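PDB 4R36: putative acyl-[acyl-carrier-protein]--UDP-N-acetylglucosamine O-acyltransferase from Bacteroides fragilis, which probably catalyses transfer of an acyl chain from acyl carrier protein to UDP-N-acetylglucosamine, the first step of lipid A synthesis. Local coordinates for residues A[38-43]-A[56-61]; A[92-97]-A[115-120]; A[120-125]-A[138-143]. All blocks are in the same frame, centred on the assembly; numbering follows the deposited sequence.

Contact 1: A[38-43]-A[56-61]; sequences VEIAPF and NKIMAN
E39 and K57 run side by side on the partly exposed face of two parallel strands, and the carboxylate meets the methylene part of the lysine rather than its ammonium. E39 OE2 is 3.3 Å from K57 CE but 4.2 Å from K57 NZ, too far for a salt bridge. Both chains are extended, with CG anti to the backbone N (chi1 179° in E39, 176° in K57), which carries them outward in step. A water donates to E39 OE2 at 3.0 Å and, weakly, to the carbonyl of I58. On the other face I40 and I58 point into the buried interior; beta-branched isoleucines suit the extended strand and stack apolar groups from one coil to the next, I40 CG1 and I58 CD1 approaching to 4.4 Å. The backbone sets this register through a parallel ladder of hydrogen bonds: E39 N donates to N56 O, I58 N to E39 O (2.8 Å) and A41 N to I58 O.

Past the strands, the small side chain of A41 fits against the backbone of A60, with A41 CB 3.3 Å from A60 N. A weak hydrogen bond from N61 N to P42 O continues the pairing. F43 and N61 both have positive phi at the corner of the coil, a conformation that asparagine adopts readily. Their side chains run alongside each other, while P42 CB covers one face of the F43 ring. Further out, N56 bonds through its side chain to N74 and G71 of the next coil, and P42 packs on Y45 of the second subunit. Corresponding residues stack one coil apart, as in a left-handed beta-helix: the backbone ladder and apolar interior join these coils, while the Glu-Lys pair probably adds a modest, solvent-screened attraction.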
loop_
_atom_site.group_PDB
_atom_site.type_symbol
_atom_site.label_atom_id
_atom_site.label_comp_id
_atom_site.label_asym_id
_atom_site.label_seq_id
_atom_site.Cartn_x
_atom_site.Cartn_y
_atom_site.Cartn_z
ATOM N N VAL A 38 -30.377 -9.444 0.112
ATOM C CA VAL A 38 -29.183 -8.645 0.419
ATOM C C VAL A 38 -28.895 -8.741 1.888
ATOM O O VAL A 38 -29.744 -8.434 2.741
ATOM C CB VAL A 38 -29.351 -7.171 -0.015
ATOM C CG1 VAL A 38 -28.181 -6.286 0.446
ATOM C CG2 VAL A 38 -29.492 -7.080 -1.530
ATOM N N GLU A 39 -27.701 -9.219 2.216
ATOM C CA GLU A 39 -27.229 -9.276 3.576
ATOM C C GLU A 39 -26.340 -8.040 3.895
ATOM O O GLU A 39 -25.375 -7.771 3.163
ATOM C CB GLU A 39 -26.470 -10.551 3.755
ATOM C CG GLU A 39 -25.893 -10.738 5.104
ATOM C CD GLU A 39 -25.055 -12.012 5.189
ATOM O OE1 GLU A 39 -25.358 -13.004 4.486
ATOM O OE2 GLU A 39 -24.092 -11.988 5.938
ATOM N N ILE A 40 -26.687 -7.313 4.959
ATOM C CA ILE A 40 -26.010 -6.131 5.396
ATOM C C ILE A 40 -25.672 -6.299 6.856
ATOM O O ILE A 40 -26.538 -6.487 7.708
ATOM C CB ILE A 40 -26.790 -4.876 5.099
ATOM C CG1 ILE A 40 -27.090 -4.812 3.611
ATOM C CG2 ILE A 40 -26.061 -3.656 5.592
ATOM C CD1 ILE A 40 -27.963 -3.698 3.155
ATOM N N ALA A 41 -24.384 -6.245 7.157
ATOM C CA ALA A 41 -23.861 -6.385 8.456
ATOM C C ALA A 41 -23.931 -5.091 9.294
ATOM O O ALA A 41 -24.183 -4.049 8.782
ATOM C CB ALA A 41 -22.388 -6.886 8.369
ATOM N N PRO A 42 -23.660 -5.193 10.625
ATOM C CA PRO A 42 -23.566 -4.016 11.504
ATOM C C PRO A 42 -22.515 -3.033 11.003
ATOM O O PRO A 42 -21.485 -3.440 10.421
ATOM C CB PRO A 42 -23.123 -4.599 12.841
ATOM C CG PRO A 42 -23.630 -6.013 12.793
ATOM C CD PRO A 42 -23.511 -6.451 11.377
ATOM N N PHE A 43 -22.794 -1.760 11.208
ATOM C CA PHE A 43 -21.822 -0.696 11.025
ATOM C C PHE A 43 -21.541 -0.417 9.553
ATOM O O PHE A 43 -20.677 0.339 9.261
ATOM C CB PHE A 43 -20.522 -0.964 11.868
ATOM C CG PHE A 43 -20.822 -1.526 13.271
ATOM C CD1 PHE A 43 -21.776 -0.926 14.077
ATOM C CD2 PHE A 43 -20.187 -2.650 13.740
ATOM C CE1 PHE A 43 -22.046 -1.455 15.354
ATOM C CE2 PHE A 43 -20.402 -3.165 15.003
ATOM C CZ PHE A 43 -21.363 -2.569 15.807
ATOM N N ASN A 56 -26.535 -9.628 -2.717
ATOM C CA ASN A 56 -25.274 -8.987 -2.342
ATOM C C ASN A 56 -25.020 -9.254 -0.898
ATOM O O ASN A 56 -25.942 -9.362 -0.110
ATOM C CB ASN A 56 -25.278 -7.495 -2.622
ATOM C CG ASN A 56 -25.205 -7.202 -4.121
ATOM O OD1 ASN A 56 -24.179 -7.485 -4.799
ATOM N ND2 ASN A 56 -26.282 -6.640 -4.661
ATOM N N LYS A 57 -23.750 -9.353 -0.543
ATOM C CA LYS A 57 -23.342 -9.442 0.826
ATOM C C LYS A 57 -22.409 -8.288 1.148
ATOM O O LYS A 57 -21.360 -8.173 0.516
ATOM C CB LYS A 57 -22.627 -10.791 1.025
ATOM C CG LYS A 57 -22.060 -10.949 2.433
ATOM C CD LYS A 57 -21.660 -12.362 2.729
ATOM C CE LYS A 57 -21.377 -12.465 4.209
ATOM N NZ LYS A 57 -20.426 -13.556 4.546
ATOM N N ILE A 58 -22.790 -7.465 2.097
ATOM C CA ILE A 58 -22.047 -6.287 2.461
ATOM C C ILE A 58 -21.660 -6.491 3.892
ATOM O O ILE A 58 -22.503 -6.468 4.794
ATOM C CB ILE A 58 -22.877 -5.025 2.289
ATOM C CG1 ILE A 58 -23.447 -5.015 0.885
ATOM C CG2 ILE A 58 -22.069 -3.801 2.626
ATOM C CD1 ILE A 58 -24.175 -3.747 0.514
ATOM N N MET A 59 -20.354 -6.648 4.123
ATOM C CA MET A 59 -19.852 -6.946 5.402
ATOM C C MET A 59 -19.642 -5.738 6.279
ATOM O O MET A 59 -19.730 -4.614 5.855
ATOM C CB MET A 59 -18.538 -7.800 5.303
ATOM C CG MET A 59 -18.798 -9.035 4.477
ATOM S SD MET A 59 -17.391 -10.093 4.140
ATOM C CE MET A 59 -17.008 -10.642 5.788
ATOM N N ALA A 60 -19.327 -6.005 7.524
ATOM C CA ALA A 60 -19.260 -4.969 8.560
ATOM C C ALA A 60 -18.331 -3.848 8.267
ATOM O O ALA A 60 -17.222 -4.041 7.754
ATOM C CB ALA A 60 -18.923 -5.581 9.897
ATOM N N ASN A 61 -18.762 -2.650 8.628
ATOM C CA ASN A 61 -17.968 -1.444 8.512
ATOM C C ASN A 61 -17.629 -1.066 7.065
ATOM O O ASN A 61 -16.725 -0.340 6.857
ATOM C CB ASN A 61 -16.692 -1.508 9.376
ATOM C CG ASN A 61 -16.999 -1.605 10.912
ATOM O OD1 ASN A 61 -17.173 -0.587 11.610
ATOM N ND2 ASN A 61 -17.047 -2.831 11.417
HETATM O O HOH W 1 -22.823 -9.322 5.588
#

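Contact 2: A[92-97]-A[115-120]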
loop_
_atom_site.group_PDB
_atom_site.type_symbol
_atom_site.label_atom_id
_atom_site.label_comp_id
_atom_site.label_asym_id
_atom_site.label_seq_id
_atom_site.Cartn_x
_atom_site.Cartn_y
_atom_site.Cartn_z
ATOM N N LYS A 92 -15.373 19.496 -9.007
ATOM C CA LYS A 92 -16.068 20.697 -8.490
ATOM C C LYS A 92 -17.470 20.360 -8.034
ATOM O O LYS A 92 -18.297 21.212 -8.063
ATOM C CB LYS A 92 -16.262 21.734 -9.598
ATOM C CG LYS A 92 -15.055 22.129 -10.374
ATOM C CD LYS A 92 -14.114 22.901 -9.469
ATOM C CE LYS A 92 -13.069 23.660 -10.280
ATOM N NZ LYS A 92 -11.810 23.707 -9.487
ATOM N N GLY A 93 -17.732 19.144 -7.581
ATOM C CA GLY A 93 -19.001 18.770 -6.996
ATOM C C GLY A 93 -20.026 18.320 -8.021
ATOM O O GLY A 93 -21.168 18.059 -7.652
ATOM N N GLU A 94 -19.639 18.171 -9.283
ATOM C CA GLU A 94 -20.524 17.587 -10.305
ATOM C C GLU A 94 -21.064 16.244 -9.887
ATOM O O GLU A 94 -20.434 15.521 -9.093
ATOM C CB GLU A 94 -19.821 17.496 -11.691
ATOM C CG GLU A 94 -18.576 16.595 -11.776
ATOM C CD GLU A 94 -17.267 17.289 -11.463
ATOM O OE1 GLU A 94 -17.257 18.274 -10.697
ATOM O OE2 GLU A 94 -16.165 16.815 -11.968
ATOM N N GLU A 95 -22.258 15.913 -10.366
ATOM C CA GLU A 95 -22.844 14.576 -10.221
ATOM C C GLU A 95 -22.039 13.501 -10.986
ATOM O O GLU A 95 -21.546 13.739 -12.127
ATOM C CB GLU A 95 -24.301 14.553 -10.752
ATOM C CG GLU A 95 -25.299 15.270 -9.861
ATOM C CD GLU A 95 -25.331 14.696 -8.466
ATOM O OE1 GLU A 95 -25.263 13.482 -8.305
ATOM O OE2 GLU A 95 -25.406 15.454 -7.516
ATOM N N SER A 96 -21.888 12.338 -10.360
ATOM C CA SER A 96 -21.169 11.239 -10.973
ATOM C C SER A 96 -21.532 9.972 -10.217
ATOM O O SER A 96 -22.201 10.023 -9.197
ATOM C CB SER A 96 -19.626 11.543 -10.944
ATOM O OG SER A 96 -19.183 11.497 -9.603
ATOM N N THR A 97 -21.098 8.810 -10.738
ATOM C CA THR A 97 -21.297 7.563 -10.097
ATOM C C THR A 97 -20.001 6.752 -9.896
ATOM O O THR A 97 -18.981 7.024 -10.565
ATOM C CB THR A 97 -22.233 6.670 -10.923
ATOM O OG1 THR A 97 -21.742 6.603 -12.239
ATOM C CG2 THR A 97 -23.636 7.279 -10.956
ATOM N N GLY A 115 -17.005 9.238 -10.333
ATOM C CA GLY A 115 -16.394 9.927 -11.491
ATOM C C GLY A 115 -16.270 11.468 -11.387
ATOM O O GLY A 115 -16.695 12.077 -10.407
ATOM N N THR A 116 -15.692 12.064 -12.428
ATOM C CA THR A 116 -15.618 13.520 -12.585
ATOM C C THR A 116 -16.326 13.883 -13.912
ATOM O O THR A 116 -16.718 13.005 -14.676
ATOM C CB THR A 116 -14.189 14.035 -12.693
ATOM O OG1 THR A 116 -13.578 13.580 -13.920
ATOM C CG2 THR A 116 -13.372 13.656 -11.507
ATOM N N ALA A 117 -16.385 15.173 -14.231
ATOM C CA ALA A 117 -16.939 15.628 -15.510
ATOM C C ALA A 117 -16.184 15.087 -16.711
ATOM O O ALA A 117 -16.677 15.104 -17.814
ATOM C CB ALA A 117 -16.923 17.146 -15.564
ATOM N N ALA A 118 -14.950 14.659 -16.528
ATOM C CA ALA A 118 -14.190 14.044 -17.640
ATOM C C ALA A 118 -14.882 12.858 -18.288
ATOM O O ALA A 118 -14.596 12.559 -19.443
ATOM C CB ALA A 118 -12.774 13.598 -17.142
ATOM N N LYS A 119 -15.675 12.128 -17.515
ATOM C CA LYS A 119 -16.476 11.032 -17.982
ATOM C C LYS A 119 -17.787 10.971 -17.186
ATOM O O LYS A 119 -18.865 11.089 -17.757
ATOM C CB LYS A 119 -15.739 9.667 -17.888
ATOM C CG LYS A 119 -16.558 8.534 -18.493
ATOM C CD LYS A 119 -15.884 7.172 -18.450
ATOM C CE LYS A 119 -16.831 6.105 -18.934
ATOM N NZ LYS A 119 -16.232 4.738 -18.979
ATOM N N GLY A 120 -17.713 10.786 -15.879
ATOM C CA GLY A 120 -18.873 10.851 -15.023
ATOM C C GLY A 120 -19.234 9.598 -14.308
ATOM O O GLY A 120 -20.098 9.608 -13.436
#
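E94 reaches across to the turn at T116-K119 and accepts the amide of A117, with A117 N 2.8 Å from E94 OE2, on the anti side of the carboxylate. Its other oxygen, OE1, takes K92 N on the syn side, so one carboxylate ties its own loop to the neighbouring one. The bend at chi2 (-89°) sets the acid beside the turn, between K92 N and A117 N. S96 donates its hydroxyl to G115 O (OG to O 2.7 Å), approaching from above the carbonyl plane; R114 also bonds this hydroxyl. G115 has no side chain, and a CB there would clash with G120.

The two segments belong to loops that bulge from one corner of the left-handed beta-helix before the chain enters strands 97-100 and 121-124. T116 holds its turn as an ST turn, its OG1 accepting A118 N, and its hydroxyl also bonds D139.

T97 N donates to G120 O (3.0 Å), the first hydrogen bond of the parallel pairing; separately, G115 N bonds T97 O from above its carbonyl plane. Glycine suits position 120, where phi is 117° and a side chain would jam against the preceding carbonyl; the hydroxyl of T97 turns elsewhere, to E99.

Contact 3: A[120-125]-A[138-143]; sequences GRTIVG and HDALIG
I123 and V124 pair in parallel with L141 and I142, held by nearly straight backbone hydrogen bonds from I123 N to A140 O (3.0 Å) and from I142 N to I123 O (2.8 Å). Farther on, G125 N donates to I142 O at 3.0 Å, with a weak second hydrogen bond to G143 O. On the partly exposed face, L141 CD1 lies 3.9 Å from I123 CG2; on the buried face, V124 CG2 and I142 CD1 meet at 4.2 Å. The beta-branched I123, V124 and I142 suit these extended positions, and L141 adds an apolar leucine.

Toward the start of the paired segments the contact turns polar. T122 OG1, placed beside its own backbone N by chi1 of -53°, accepts D139 N at 2.9 Å and is also bonded to N113 O. D139 divides its carboxylate: OD1 takes G120 N at 3.0 Å in an almost straight bond (174°), though well out of the carboxylate plane, while OD2 receives H138 ND1 at 2.8 Å, lying in the imidazole plane. The ND1 bond would fix the rotation of the H138 ring. The rungs are successive coils of a hexapeptide-repeat left-handed beta-helix, and the corner holding H138 belongs to the UDP-N-acetylglucosamine site.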
loop_
_atom_site.group_PDB
_atom_site.type_symbol
_atom_site.label_atom_id
_atom_site.label_comp_id
_atom_site.label_asym_id
_atom_site.label_seq_id
_atom_site.Cartn_x
_atom_site.Cartn_y
_atom_site.Cartn_z
ATOM N N GLY A 120 -17.713 10.786 -15.879
ATOM C CA GLY A 120 -18.873 10.851 -15.023
ATOM C C GLY A 120 -19.234 9.598 -14.308
ATOM O O GLY A 120 -20.098 9.608 -13.436
ATOM N N ARG A 121 -18.555 8.502 -14.664
ATOM C CA ARG A 121 -18.869 7.168 -14.170
ATOM C C ARG A 121 -17.539 6.401 -14.013
ATOM O O ARG A 121 -16.776 6.320 -14.967
ATOM C CB ARG A 121 -19.737 6.407 -15.173
ATOM C CG ARG A 121 -21.074 7.123 -15.490
ATOM C CD ARG A 121 -21.800 6.428 -16.614
ATOM N NE ARG A 121 -22.278 5.098 -16.246
ATOM C CZ ARG A 121 -22.774 4.237 -17.110
ATOM N NH1 ARG A 121 -22.914 4.562 -18.367
ATOM N NH2 ARG A 121 -23.175 3.035 -16.732
ATOM N N THR A 122 -17.259 5.954 -12.796
ATOM C CA THR A 122 -16.192 4.967 -12.518
ATOM C C THR A 122 -16.916 3.629 -12.614
ATOM O O THR A 122 -17.930 3.412 -11.974
ATOM C CB THR A 122 -15.604 5.190 -11.127
ATOM O OG1 THR A 122 -15.217 6.560 -11.020
ATOM C CG2 THR A 122 -14.412 4.254 -10.906
ATOM N N ILE A 123 -16.411 2.731 -13.444
ATOM C CA ILE A 123 -17.091 1.475 -13.739
ATOM C C ILE A 123 -16.194 0.269 -13.612
ATOM O O ILE A 123 -15.141 0.188 -14.270
ATOM C CB ILE A 123 -17.656 1.467 -15.163
ATOM C CG1 ILE A 123 -18.662 2.646 -15.350
ATOM C CG2 ILE A 123 -18.268 0.114 -15.535
ATOM C CD1 ILE A 123 -19.104 2.862 -16.785
ATOM N N VAL A 124 -16.646 -0.683 -12.792
ATOM C CA VAL A 124 -16.094 -2.028 -12.676
ATOM C C VAL A 124 -17.164 -3.010 -13.181
ATOM O O VAL A 124 -18.340 -2.845 -12.860
ATOM C CB VAL A 124 -15.781 -2.347 -11.232
ATOM C CG1 VAL A 124 -15.320 -3.792 -11.032
ATOM C CG2 VAL A 124 -14.688 -1.448 -10.685
ATOM N N GLY A 125 -16.756 -3.945 -14.053
ATOM C CA GLY A 125 -17.622 -4.944 -14.694
ATOM C C GLY A 125 -18.029 -6.104 -13.797
ATOM O O GLY A 125 -18.414 -5.897 -12.625
ATOM N N HIS A 138 -11.244 7.919 -9.999
ATOM C CA HIS A 138 -12.302 8.527 -10.824
ATOM C C HIS A 138 -12.223 8.194 -12.312
ATOM O O HIS A 138 -11.154 8.229 -12.924
ATOM C CB HIS A 138 -12.241 10.031 -10.664
ATOM C CG HIS A 138 -11.010 10.657 -11.239
ATOM N ND1 HIS A 138 -10.974 11.173 -12.513
ATOM C CD2 HIS A 138 -9.817 10.966 -10.669
ATOM C CE1 HIS A 138 -9.786 11.708 -12.744
ATOM N NE2 HIS A 138 -9.069 11.605 -11.635
ATOM N N ASP A 139 -13.364 7.800 -12.874
ATOM C CA ASP A 139 -13.534 7.575 -14.352
ATOM C C ASP A 139 -12.774 6.356 -14.898
ATOM O O ASP A 139 -12.780 6.131 -16.115
ATOM C CB ASP A 139 -13.237 8.797 -15.195
ATOM C CG ASP A 139 -13.907 10.067 -14.632
ATOM O OD1 ASP A 139 -15.130 10.066 -14.551
ATOM O OD2 ASP A 139 -13.222 11.001 -14.205
ATOM N N ALA A 140 -12.157 5.563 -14.003
ATOM C CA ALA A 140 -11.513 4.355 -14.415
ATOM C C ALA A 140 -12.534 3.339 -14.888
ATOM O O ALA A 140 -13.734 3.412 -14.563
ATOM C CB ALA A 140 -10.736 3.772 -13.259
ATOM N N LEU A 141 -12.082 2.444 -15.741
ATOM C CA LEU A 141 -12.881 1.391 -16.313
ATOM C C LEU A 141 -12.147 0.044 -16.136
ATOM O O LEU A 141 -11.057 -0.108 -16.682
ATOM C CB LEU A 141 -13.117 1.609 -17.814
ATOM C CG LEU A 141 -13.875 0.438 -18.490
ATOM C CD1 LEU A 141 -15.284 0.259 -17.983
ATOM C CD2 LEU A 141 -13.869 0.617 -20.029
ATOM N N ILE A 142 -12.766 -0.884 -15.411
ATOM C CA ILE A 142 -12.330 -2.266 -15.318
ATOM C C ILE A 142 -13.363 -3.121 -15.998
ATOM O O ILE A 142 -14.571 -2.936 -15.767
ATOM C CB ILE A 142 -12.124 -2.706 -13.860
ATOM C CG1 ILE A 142 -11.051 -1.809 -13.225
ATOM C CG2 ILE A 142 -11.737 -4.149 -13.758
ATOM C CD1 ILE A 142 -10.728 -2.177 -11.772
ATOM N N GLY A 143 -12.904 -4.057 -16.831
ATOM C CA GLY A 143 -13.818 -5.018 -17.497
ATOM C C GLY A 143 -14.264 -6.174 -16.603
ATOM O O GLY A 143 -14.714 -5.945 -15.441
HETATM O O HOH W 2 -15.657 4.171 -16.337
#

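Overall arrangement
The three contacts follow one another along the chain as it winds up the same beta-helix. Contact 1 stands apart near the N-terminal end, its centre about 27 Å from that of contact 2 and about 23 Å from that of contact 3. It also borders the other subunits, and the N61 side chain is about 7 Å from a bound calcium ion. Contacts 2 and 3 are continuous, their centres about 12 Å apart: they share G120, and T116 OG1 lies 2.6 Å from D139 OD2, so the turn of contact 2 buttresses the carboxylate that holds H138. H138 itself is about 6 Å from K90 and Q174 (side chains), fellow UDP-N-acetylglucosamine-binding residues.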